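Local coordinates for protein dihydroxyacetone kinase (Citrobacter freundii, PDB 1UN8) that catalyses the ATP-dependent phosphorylation of dihydroxyacetone to dihydroxyacetone phosphate, the second step of the oxidative route of glycerol fermentation, and works as a homodimer, at residues A[59-64]-A[218-223]. Numbering follows the deposited sequence.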
loop_
_atom_site.group_PDB
_atom_site.type_symbol
_atom_site.label_atom_id
_atom_site.label_comp_id
_atom_site.label_asym_id
_atom_site.label_seq_id
_atom_site.Cartn_x
_atom_site.Cartn_y
_atom_site.Cartn_z
ATOM N N SER A 59 3.131 -16.485 6.142
ATOM C CA SER A 59 3.428 -15.066 5.975
ATOM C C SER A 59 2.967 -14.545 4.608
ATOM O O SER A 59 2.554 -15.313 3.739
ATOM C CB SER A 59 4.928 -14.819 6.152
ATOM O OG SER A 59 5.354 -15.254 7.431
ATOM N N GLY A 60 3.051 -13.236 4.422
ATOM C CA GLY A 60 2.621 -12.647 3.173
ATOM C C GLY A 60 1.348 -11.849 3.386
ATOM O O GLY A 60 0.738 -11.381 2.422
ATOM N N HIS A 61 1.027 -11.556 4.676
ATOM C CA HIS A 61 -0.208 -10.826 4.973
ATOM C C HIS A 61 0.133 -9.669 5.864
ATOM O O HIS A 61 -0.765 -9.101 6.489
ATOM C CB HIS A 61 -1.289 -11.674 5.678
ATOM C CG HIS A 61 -1.514 -13.016 5.066
ATOM N ND1 HIS A 61 -1.897 -13.174 3.750
ATOM C CD2 HIS A 61 -1.413 -14.263 5.585
ATOM C CE1 HIS A 61 -2.026 -14.463 3.481
ATOM N NE2 HIS A 61 -1.736 -15.146 4.575
ATOM N N GLU A 62 1.425 -9.332 5.925
ATOM C CA GLU A 62 1.912 -8.212 6.714
ATOM C C GLU A 62 1.081 -6.977 6.378
ATOM O O GLU A 62 0.693 -6.798 5.201
ATOM C CB GLU A 62 3.366 -7.943 6.351
ATOM C CG GLU A 62 4.310 -9.082 6.683
ATOM C CD GLU A 62 4.166 -10.268 5.748
ATOM O OE1 GLU A 62 3.592 -10.101 4.668
ATOM O OE2 GLU A 62 4.633 -11.380 6.097
ATOM N N PRO A 63 0.801 -6.116 7.361
ATOM C CA PRO A 63 1.254 -6.233 8.759
ATOM C C PRO A 63 0.709 -7.347 9.668
ATOM O O PRO A 63 1.157 -7.415 10.832
ATOM C CB PRO A 63 0.872 -4.874 9.366
ATOM C CG PRO A 63 -0.314 -4.450 8.551
ATOM C CD PRO A 63 -0.012 -4.907 7.148
ATOM N N ALA A 64 -0.206 -8.188 9.204
ATOM C CA ALA A 64 -0.673 -9.288 10.054
ATOM C C ALA A 64 0.442 -10.310 10.081
ATOM O O ALA A 64 1.044 -10.553 9.048
ATOM C CB ALA A 64 -1.925 -9.912 9.468
ATOM N N GLY A 218 -8.978 -15.616 -2.699
ATOM C CA GLY A 218 -8.395 -15.833 -1.387
ATOM C C GLY A 218 -7.124 -15.061 -1.102
ATOM O O GLY A 218 -6.453 -14.609 -2.032
ATOM N N ILE A 219 -6.788 -14.917 0.184
ATOM C CA ILE A 219 -5.591 -14.188 0.581
ATOM C C ILE A 219 -4.310 -14.950 0.266
ATOM O O ILE A 219 -3.211 -14.474 0.540
ATOM C CB ILE A 219 -5.617 -13.828 2.074
ATOM C CG1 ILE A 219 -5.581 -15.096 2.936
ATOM C CG2 ILE A 219 -6.845 -12.988 2.358
ATOM C CD1 ILE A 219 -5.370 -14.825 4.412
ATOM N N HIS A 220 -4.459 -16.145 -0.295
ATOM C CA HIS A 220 -3.303 -16.931 -0.698
ATOM C C HIS A 220 -3.417 -17.081 -2.209
ATOM O O HIS A 220 -2.687 -17.836 -2.830
ATOM C CB HIS A 220 -3.287 -18.304 -0.012
ATOM C CG HIS A 220 -3.182 -18.228 1.481
ATOM N ND1 HIS A 220 -4.248 -18.478 2.319
ATOM C CD2 HIS A 220 -2.152 -17.860 2.284
ATOM C CE1 HIS A 220 -3.881 -18.265 3.569
ATOM N NE2 HIS A 220 -2.614 -17.889 3.576
ATOM N N GLY A 221 -4.353 -16.336 -2.788
ATOM C CA GLY A 221 -4.569 -16.389 -4.220
ATOM C C GLY A 221 -5.557 -17.458 -4.633
ATOM O O GLY A 221 -5.763 -17.677 -5.814
ATOM N N GLU A 222 -6.178 -18.119 -3.666
ATOM C CA GLU A 222 -7.147 -19.167 -3.964
ATOM C C GLU A 222 -8.282 -18.669 -4.872
ATOM O O GLU A 222 -8.638 -17.496 -4.852
ATOM C CB GLU A 222 -7.775 -19.710 -2.667
ATOM C CG GLU A 222 -6.812 -20.251 -1.609
ATOM C CD GLU A 222 -6.424 -19.205 -0.575
ATOM O OE1 GLU A 222 -6.147 -19.599 0.585
ATOM O OE2 GLU A 222 -6.385 -17.997 -0.924
ATOM N N PRO A 223 -8.872 -19.570 -5.669
ATOM C CA PRO A 223 -9.971 -19.230 -6.576
ATOM C C PRO A 223 -11.091 -18.575 -5.790
ATOM O O PRO A 223 -11.392 -18.997 -4.673
ATOM C CB PRO A 223 -10.401 -20.589 -7.127
ATOM C CG PRO A 223 -9.134 -21.356 -7.119
ATOM C CD PRO A 223 -8.517 -20.994 -5.796
#
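His-61 faces Ile-219 and His-220 across two loops that keep their backbones apart, the closest CA atoms, those of His-61 and Ile-219, being 7.7 Å from each other; Gly-218 to Gly-221 form a type I beta turn. The imidazole of His-61 bridges the distance. CD1 of Ile-219 lies over one of its faces, 3.7 Å from the ring centroid, a CH-pi contact that suits a long, branched aliphatic chain. At the edge of the same ring and in its plane lies the carbonyl O of Ile-219, 3.2 Å from CE1 of His-61. ND1 of His-61 is hydrogen-bonded to the carbonyl O of Thr-296, which helps fix the rotation of the ring. The two histidines meet obliquely, planes at 73°, with NE2 of His-61 3.0 Å from NE2 of His-220. Glu-222 grips His-220 twice. OE1 of Glu-222 takes the N-H of ND1 of His-220 at 2.8 Å, nearly in the ring plane. OE2 of Glu-222 takes the backbone N-H of His-220 at 2.7 Å. A carboxylate can thus steady turn and imidazole together; with ND1 taken by Glu-222, NE2 is turned toward His-61. Gly-60 and Gly-221 adopt positive phi, where a side chain would press on the preceding carbonyl. This is the substrate site of the DhaK domain: His-61 belongs to the dihydroxyacetone-binding residues, and His-220 forms the hemiaminal intermediate through its tele nitrogen, NE2.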